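Endoglucanase (PDB 5H4U) hydrolyses internal beta-1,4-glucosidic linkages in carboxymethylcellulose, lichenan and barley beta-glucan, releasing mainly cellobiose, cellotriose and cellotetraose from carboxymethylcellulose. Local coordinates at residues Asp76-Phe80 against Leu139-Gly143; Gly86-Ala92 against Met121-Asn127; Cys103-Tyr107 against Cys209-Leu213. All blocks are in the same frame, centred on the assembly; numbering follows the deposited sequence.

Contact 1: residues Asp76-Phe80 against Leu139-Gly143; sequences DQQPF and LMIPG
Residues 76-80 form an irregular link running into strand 80-82, and they meet residues 139-143 where strand 135-140 ends and the chain turns off into a loop. The two backbones come closest at Pro79 and Ile141, whose CA atoms are 6.4 Å apart. The approach begins at Gln77 (phi/psi -102/32), whose side chain is held by the carbonyl of Arg48. The carbonyl of Gln77 faces the strand end through a water that lies 3.0 Å from Gln77 O and 2.8 Å from Met140 O, bridging the two carbonyls. Gln78 turns extended (-86/155), and its side chain, m then t, runs out to lie against the ring of Pro142. Pro79 (-73/151, C-gamma endo) is the central wedge: its CD packs 3.7 Å from Pro142 CD and 3.2 Å from Met140 O, while its CG reaches Ile141 CG2 at 4.2 Å. Phe80 then joins strand 80-82, its ring directed to helix 211-217. The contact fastens a loop to the barrel near the inferred catalytic residues: the Met140 side chain lies about 6 Å from that of Asp29. Lacking any direct hydrogen bond, the two segments are joined by proline-rich apolar packing, with a water between two carbonyls, both acceptors, that could not bond to each other.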
loop_
_atom_site.group_PDB
_atom_site.type_symbol
_atom_site.label_atom_id
_atom_site.label_comp_id
_atom_site.label_asym_id
_atom_site.label_seq_id
_atom_site.Cartn_x
_atom_site.Cartn_y
_atom_site.Cartn_z
ATOM N N ASP A 76 -10.588 2.017 0.861
ATOM C CA ASP A 76 -10.132 3.374 1.061
ATOM C C ASP A 76 -8.633 3.527 0.878
ATOM O O ASP A 76 -8.142 4.644 0.663
ATOM C CB ASP A 76 -10.432 3.676 2.530
ATOM C CG ASP A 76 -11.008 4.999 2.742
ATOM O OD1 ASP A 76 -11.015 5.752 1.765
ATOM O OD2 ASP A 76 -11.453 5.277 3.881
ATOM N N GLN A 77 -7.893 2.432 0.944
ATOM C CA GLN A 77 -6.448 2.507 0.922
ATOM C C GLN A 77 -5.856 2.159 -0.437
ATOM O O GLN A 77 -4.745 1.632 -0.521
ATOM C CB GLN A 77 -5.915 1.658 2.076
ATOM C CG GLN A 77 -5.954 2.513 3.364
ATOM C CD GLN A 77 -5.842 1.727 4.653
ATOM O OE1 GLN A 77 -5.174 0.699 4.718
ATOM N NE2 GLN A 77 -6.504 2.216 5.700
ATOM N N GLN A 78 -6.566 2.476 -1.497
ATOM C CA GLN A 78 -6.152 2.379 -2.883
ATOM C C GLN A 78 -5.396 3.629 -3.318
ATOM O O GLN A 78 -5.612 4.715 -2.773
ATOM C CB GLN A 78 -7.350 2.225 -3.786
ATOM C CG GLN A 78 -7.945 0.885 -3.813
ATOM C CD GLN A 78 -9.063 0.875 -4.802
ATOM O OE1 GLN A 78 -10.106 1.468 -4.586
ATOM N NE2 GLN A 78 -8.822 0.258 -5.927
ATOM N N PRO A 79 -4.550 3.485 -4.335
ATOM C CA PRO A 79 -3.820 4.641 -4.850
ATOM C C PRO A 79 -4.743 5.560 -5.622
ATOM O O PRO A 79 -5.729 5.131 -6.232
ATOM C CB PRO A 79 -2.765 4.022 -5.775
ATOM C CG PRO A 79 -3.340 2.714 -6.198
ATOM C CD PRO A 79 -4.194 2.237 -5.041
ATOM N N PHE A 80 -4.398 6.843 -5.603
ATOM C CA PHE A 80 -5.193 7.850 -6.276
ATOM C C PHE A 80 -4.293 9.011 -6.658
ATOM O O PHE A 80 -3.066 8.936 -6.558
ATOM C CB PHE A 80 -6.361 8.284 -5.395
ATOM C CG PHE A 80 -5.953 8.867 -4.078
ATOM C CD1 PHE A 80 -5.667 8.045 -3.000
ATOM C CD2 PHE A 80 -5.939 10.234 -3.888
ATOM C CE1 PHE A 80 -5.320 8.569 -1.773
ATOM C CE2 PHE A 80 -5.605 10.770 -2.659
ATOM C CZ PHE A 80 -5.296 9.935 -1.601
ATOM N N LEU A 139 4.415 -0.566 -3.279
ATOM C CA LEU A 139 3.205 0.231 -3.443
ATOM C C LEU A 139 1.971 -0.660 -3.449
ATOM O O LEU A 139 1.922 -1.678 -4.141
ATOM C CB LEU A 139 3.274 1.070 -4.731
ATOM C CG LEU A 139 4.278 2.228 -4.873
ATOM C CD1 LEU A 139 5.676 1.867 -4.453
ATOM C CD2 LEU A 139 4.313 2.756 -6.289
ATOM N N MET A 140 0.948 -0.234 -2.730
ATOM C CA MET A 140 -0.282 -1.011 -2.634
ATOM C C MET A 140 -1.171 -0.670 -3.829
ATOM O O MET A 140 -1.802 0.384 -3.877
ATOM C CB MET A 140 -0.958 -0.736 -1.297
ATOM C CG MET A 140 -0.388 -1.594 -0.190
ATOM S SD MET A 140 -0.921 -1.211 1.501
ATOM C CE MET A 140 -2.421 -2.177 1.578
ATOM N N ILE A 141 -1.220 -1.569 -4.811
ATOM C CA ILE A 141 -1.983 -1.360 -6.035
ATOM C C ILE A 141 -2.865 -2.571 -6.315
ATOM O O ILE A 141 -2.351 -3.669 -6.533
ATOM C CB ILE A 141 -1.055 -1.086 -7.225
ATOM C CG1 ILE A 141 -0.043 -0.006 -6.824
ATOM C CG2 ILE A 141 -1.861 -0.607 -8.394
ATOM C CD1 ILE A 141 1.138 0.114 -7.722
ATOM N N PRO A 142 -4.190 -2.429 -6.331
ATOM C CA PRO A 142 -5.059 -3.576 -6.620
ATOM C C PRO A 142 -4.759 -4.164 -7.987
ATOM O O PRO A 142 -4.749 -3.463 -8.999
ATOM C CB PRO A 142 -6.463 -2.969 -6.565
ATOM C CG PRO A 142 -6.317 -1.763 -5.755
ATOM C CD PRO A 142 -4.968 -1.225 -6.035
ATOM N N GLY A 143 -4.443 -5.450 -8.002
ATOM C CA GLY A 143 -4.127 -6.117 -9.232
ATOM C C GLY A 143 -2.652 -6.245 -9.510
ATOM O O GLY A 143 -2.290 -6.852 -10.522
HETATM O O HOH W 1 -2.350 2.468 -2.091
#

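Contact 2: residues Gly86-Ala92 against Met121-Asn127; sequences GYGFAAA and MIVQVTN
On the apolar face shared by Ala90, Val123 (rotamer m) and Val125 (t), Ala90 CB sits 4.1 Å from Val123 CG2. Ala92, its CB directed sideways, adds a separate contact of 3.9 Å from CB to Val125 CG2. Farther along the face of Val123 the all-t side chain of Met121 lies over the neighbouring strand, its CE 3.8 Å from Gly88 N; a CB on Gly88 would collide with that methyl. Beneath these side chains the strands run parallel, their axes 4.3 Å apart at closest and crossing at -38°. Gly86 pairs with Met121, Tyr87 with Ile122, Gly88 with Val123, Phe89 with Gln124 and Ala90 with Val125. The backbone bonds alternate at 2.9 Å: Ile122 N to Gly86 O, Gly88 N to Ile122 O, Gln124 N to Gly88 O, Ala90 N to Gln124 O, Thr126 N to Ala90 O. The pair is part of the double-psi beta barrel of the family 45 glucanases. A beta bulge at Thr126 (phi/psi -119/-1) then moves the register by one, so Ala91 pairs with Asn127 and Ala92 N bonds Asn127 O at 3.0 Å. On the other face Tyr87 CE1 packs 3.7 Å from Ile122 CD1, and Gln124 OE1, hydrogen-bonded to Ser217, meets the edge of the Phe89 ring, 3.4 Å from CE1. At the polar end Ala91 nears Asp138, the inferred proton donor, and Asn127 OD1 accepts from Ser34 N.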
loop_
_atom_site.group_PDB
_atom_site.type_symbol
_atom_site.label_atom_id
_atom_site.label_comp_id
_atom_site.label_asym_id
_atom_site.label_seq_id
_atom_site.Cartn_x
_atom_site.Cartn_y
_atom_site.Cartn_z
ATOM N N GLY A 86 0.618 11.768 -7.310
ATOM C CA GLY A 86 0.124 10.497 -6.853
ATOM C C GLY A 86 0.051 10.427 -5.340
ATOM O O GLY A 86 0.778 11.117 -4.617
ATOM N N TYR A 87 -0.867 9.589 -4.862
ATOM C CA TYR A 87 -1.075 9.373 -3.439
ATOM C C TYR A 87 -1.390 7.908 -3.214
ATOM O O TYR A 87 -2.015 7.265 -4.053
ATOM C CB TYR A 87 -2.192 10.256 -2.874
ATOM C CG TYR A 87 -1.747 11.676 -2.732
ATOM C CD1 TYR A 87 -1.116 12.107 -1.586
ATOM C CD2 TYR A 87 -1.927 12.591 -3.770
ATOM C CE1 TYR A 87 -0.687 13.406 -1.462
ATOM C CE2 TYR A 87 -1.496 13.899 -3.657
ATOM C CZ TYR A 87 -0.879 14.297 -2.498
ATOM O OH TYR A 87 -0.439 15.595 -2.372
ATOM N N GLY A 88 -0.919 7.363 -2.105
ATOM C CA GLY A 88 -1.249 5.983 -1.835
ATOM C C GLY A 88 -0.672 5.510 -0.527
ATOM O O GLY A 88 -0.220 6.293 0.312
ATOM N N PHE A 89 -0.710 4.203 -0.374
ATOM C CA PHE A 89 -0.203 3.536 0.803
ATOM C C PHE A 89 0.815 2.491 0.363
ATOM O O PHE A 89 0.813 2.034 -0.784
ATOM C CB PHE A 89 -1.384 2.968 1.604
ATOM C CG PHE A 89 -2.402 4.024 1.960
ATOM C CD1 PHE A 89 -2.324 4.703 3.169
ATOM C CD2 PHE A 89 -3.392 4.393 1.058
ATOM C CE1 PHE A 89 -3.228 5.701 3.485
ATOM C CE2 PHE A 89 -4.302 5.395 1.367
ATOM C CZ PHE A 89 -4.226 6.048 2.579
ATOM N N ALA A 90 1.725 2.153 1.265
ATOM C CA ALA A 90 2.815 1.281 0.872
ATOM C C ALA A 90 3.339 0.495 2.065
ATOM O O ALA A 90 3.159 0.869 3.228
ATOM C CB ALA A 90 3.953 2.071 0.233
ATOM N N ALA A 91 3.965 -0.623 1.742
ATOM C CA ALA A 91 4.860 -1.304 2.648
ATOM C C ALA A 91 6.256 -0.737 2.455
ATOM O O ALA A 91 6.611 -0.273 1.372
ATOM C CB ALA A 91 4.868 -2.805 2.391
ATOM N N ALA A 92 7.028 -0.701 3.524
ATOM C CA ALA A 92 8.377 -0.191 3.379
ATOM C C ALA A 92 9.325 -1.002 4.234
ATOM O O ALA A 92 8.948 -1.614 5.236
ATOM C CB ALA A 92 8.483 1.295 3.729
ATOM N N MET A 121 5.021 10.858 -6.182
ATOM C CA MET A 121 3.976 10.155 -5.460
ATOM C C MET A 121 4.237 10.251 -3.967
ATOM O O MET A 121 5.374 10.096 -3.510
ATOM C CB MET A 121 3.891 8.700 -5.870
ATOM C CG MET A 121 2.752 7.986 -5.203
ATOM S SD MET A 121 2.745 6.226 -5.561
ATOM C CE MET A 121 1.139 5.774 -4.880
ATOM N N ILE A 122 3.174 10.455 -3.204
ATOM C CA ILE A 122 3.260 10.564 -1.759
ATOM C C ILE A 122 2.513 9.375 -1.179
ATOM O O ILE A 122 1.335 9.144 -1.502
ATOM C CB ILE A 122 2.687 11.897 -1.266
ATOM C CG1 ILE A 122 3.357 13.041 -2.020
ATOM C CG2 ILE A 122 2.923 12.062 0.210
ATOM C CD1 ILE A 122 2.849 14.398 -1.653
ATOM N N VAL A 123 3.217 8.579 -0.378
ATOM C CA VAL A 123 2.628 7.383 0.209
ATOM C C VAL A 123 2.693 7.495 1.721
ATOM O O VAL A 123 3.596 8.124 2.291
ATOM C CB VAL A 123 3.302 6.075 -0.283
ATOM C CG1 VAL A 123 3.150 5.949 -1.780
ATOM C CG2 VAL A 123 4.759 6.041 0.095
ATOM N N GLN A 124 1.708 6.890 2.370
ATOM C CA GLN A 124 1.782 6.590 3.784
ATOM C C GLN A 124 2.102 5.112 3.960
ATOM O O GLN A 124 1.482 4.248 3.323
ATOM C CB GLN A 124 0.491 6.931 4.511
ATOM C CG GLN A 124 0.658 6.770 6.022
ATOM C CD GLN A 124 -0.605 7.018 6.789
ATOM O OE1 GLN A 124 -1.699 6.926 6.244
ATOM N NE2 GLN A 124 -0.466 7.307 8.078
ATOM N N VAL A 125 3.075 4.837 4.821
ATOM C CA VAL A 125 3.514 3.477 5.076
ATOM C C VAL A 125 2.542 2.863 6.079
ATOM O O VAL A 125 2.305 3.422 7.158
ATOM C CB VAL A 125 4.955 3.469 5.599
ATOM C CG1 VAL A 125 5.369 2.073 6.061
ATOM C CG2 VAL A 125 5.902 4.038 4.556
ATOM N N THR A 126 1.928 1.738 5.700
ATOM C CA THR A 126 1.021 1.027 6.591
ATOM C C THR A 126 1.486 -0.399 6.897
ATOM O O THR A 126 0.828 -1.109 7.675
ATOM C CB THR A 126 -0.396 1.010 6.005
ATOM O OG1 THR A 126 -0.428 0.226 4.809
ATOM C CG2 THR A 126 -0.792 2.426 5.660
ATOM N N ASN A 127 2.610 -0.833 6.331
ATOM C CA ASN A 127 2.993 -2.226 6.449
ATOM C C ASN A 127 4.495 -2.339 6.318
ATOM O O ASN A 127 5.143 -1.509 5.681
ATOM C CB ASN A 127 2.326 -3.082 5.366
ATOM C CG ASN A 127 2.545 -4.543 5.588
ATOM O OD1 ASN A 127 2.130 -5.096 6.609
ATOM N ND2 ASN A 127 3.247 -5.179 4.668
#

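Contact 3: residues Cys103-Tyr107 against Cys209-Leu213; sequences CCACY and CPTIL
A disulfide staples the start of a barrel strand to the approach of the C-terminal helix, in the cysteine-rich double-psi beta-barrel fold of family 45 endoglucanases. Cys103 leaves helix 99-102, Cys104 turns through a left-handed conformation (phi/psi 67/17), Ala105 straightens the chain (-81/149), and strand 106-111 begins at Cys106 (-109/144). Opposite, Cys209 (-64/127) and Pro210 (-70/152) are extended, Pro210 occupies the N-cap position, and helix 211-217 follows; its first turn is closed by Leu213 N bonding Pro210 O at 3.1 Å. The backbones approach most closely at Cys106 and Cys209, with CA atoms 5.0 Å apart. Both cysteines take rotamer m, and Cys106 SG joins Cys209 SG at 2.0 Å with a right-handed chi3 of 101°.

The two sulfurs are the bumps of an otherwise small interface, which buries 170 Å² in all. Cys209 SG presses into the concave backbone of the turn, 3.2 Å from Cys104 O and 3.7 Å from Ala105 C. Cys106 SG in turn faces a shallow hollow bounded by the Pro210 ring and the Leu213 side chain. Ala105 and Tyr107 turn their side chains away, and the Tyr107 ring meets Phe137 edge-to-face. A second disulfide, Cys104 to Cys219, ties the same turn to the chain beyond the helix, while Cys103 is bonded to Cys35. Around the hollow, Cys106 SG lies 3.9 Å from Pro210 CD and 4.2 Å from Leu213 CD1.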
loop_
_atom_site.group_PDB
_atom_site.type_symbol
_atom_site.label_atom_id
_atom_site.label_comp_id
_atom_site.label_asym_id
_atom_site.label_seq_id
_atom_site.Cartn_x
_atom_site.Cartn_y
_atom_site.Cartn_z
ATOM N N CYS A 103 6.020 3.143 10.813
ATOM C CA CYS A 103 4.581 2.949 10.777
ATOM C C CYS A 103 3.840 4.278 10.750
ATOM O O CYS A 103 4.014 5.130 11.634
ATOM C CB CYS A 103 4.125 2.089 11.953
ATOM S SG CYS A 103 4.046 0.296 11.521
ATOM N N CYS A 104 3.048 4.457 9.692
ATOM C CA CYS A 104 2.256 5.651 9.422
ATOM C C CYS A 104 3.105 6.876 9.126
ATOM O O CYS A 104 2.605 7.998 9.176
ATOM C CB CYS A 104 1.276 5.929 10.564
ATOM S SG CYS A 104 0.316 4.459 10.895
ATOM N N ALA A 105 4.376 6.688 8.807
ATOM C CA ALA A 105 5.166 7.782 8.294
ATOM C C ALA A 105 4.871 7.955 6.815
ATOM O O ALA A 105 4.541 6.997 6.107
ATOM C CB ALA A 105 6.650 7.526 8.512
ATOM N N CYS A 106 4.966 9.189 6.354
ATOM C CA CYS A 106 4.762 9.493 4.949
ATOM C C CYS A 106 6.061 9.865 4.265
ATOM O O CYS A 106 6.929 10.538 4.836
ATOM C CB CYS A 106 3.756 10.619 4.740
ATOM S SG CYS A 106 2.121 10.073 5.124
ATOM N N TYR A 107 6.157 9.452 3.024
ATOM C CA TYR A 107 7.312 9.752 2.214
ATOM C C TYR A 107 6.789 10.272 0.887
ATOM O O TYR A 107 5.776 9.776 0.383
ATOM C CB TYR A 107 8.196 8.497 2.068
ATOM C CG TYR A 107 8.603 7.917 3.417
ATOM C CD1 TYR A 107 7.726 7.143 4.153
ATOM C CD2 TYR A 107 9.861 8.168 3.963
ATOM C CE1 TYR A 107 8.079 6.645 5.370
ATOM C CE2 TYR A 107 10.223 7.663 5.184
ATOM C CZ TYR A 107 9.327 6.897 5.883
ATOM O OH TYR A 107 9.665 6.355 7.103
ATOM N N CYS A 209 2.631 13.794 7.230
ATOM C CA CYS A 209 1.607 13.117 6.453
ATOM C C CYS A 209 0.486 14.087 6.076
ATOM O O CYS A 209 -0.073 14.757 6.950
ATOM C CB CYS A 209 1.058 11.929 7.243
ATOM S SG CYS A 209 2.021 10.351 7.115
ATOM N N PRO A 210 0.125 14.190 4.801
ATOM C CA PRO A 210 -0.986 15.074 4.426
ATOM C C PRO A 210 -2.315 14.519 4.914
ATOM O O PRO A 210 -2.490 13.311 5.069
ATOM C CB PRO A 210 -0.924 15.092 2.899
ATOM C CG PRO A 210 -0.293 13.762 2.536
ATOM C CD PRO A 210 0.644 13.412 3.656
ATOM N N THR A 211 -3.264 15.426 5.157
ATOM C CA THR A 211 -4.582 14.986 5.600
ATOM C C THR A 211 -5.319 14.204 4.530
ATOM O O THR A 211 -6.245 13.463 4.860
ATOM C CB THR A 211 -5.473 16.157 6.010
ATOM O OG1 THR A 211 -5.699 17.000 4.874
ATOM C CG2 THR A 211 -4.839 16.961 7.131
ATOM N N ILE A 212 -4.958 14.354 3.255
ATOM C CA ILE A 212 -5.685 13.569 2.271
ATOM C C ILE A 212 -5.349 12.087 2.376
ATOM O O ILE A 212 -6.128 11.249 1.916
ATOM C CB ILE A 212 -5.499 14.115 0.841
ATOM C CG1 ILE A 212 -6.635 13.566 -0.028
ATOM C CG2 ILE A 212 -4.101 13.875 0.293
ATOM C CD1 ILE A 212 -6.745 14.147 -1.371
ATOM N N LEU A 213 -4.225 11.736 2.993
ATOM C CA LEU A 213 -3.922 10.346 3.309
ATOM C C LEU A 213 -4.402 9.975 4.717
ATOM O O LEU A 213 -5.100 8.973 4.900
ATOM C CB LEU A 213 -2.410 10.109 3.161
ATOM C CG LEU A 213 -1.878 9.983 1.727
ATOM C CD1 LEU A 213 -0.350 9.959 1.680
ATOM C CD2 LEU A 213 -2.453 8.748 1.027
#

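In the fold
From the N terminus, residues 76-80 open the loop that contact 1 closes at 139-143, and contact 2 is nested inside it, joining 86-92 to 121-127. Contact 3 starts within both loops, at 103-107, but ends beyond them at 209-213, so it crosses the other two. Strand 85-94 lies between strands 120-128 and 135-140, connecting contacts 2 and 1 through Met140 N and Phe89 O, 3.0 Å apart; strand 106-111 flanks 120-128 and brings in contact 3, where Val125 O lies 2.8 Å from Cys104 N. Phe80 packs on Ile212 and Leu213, so the start of helix 211-217, part of contact 3, also covers Phe80 of contact 1.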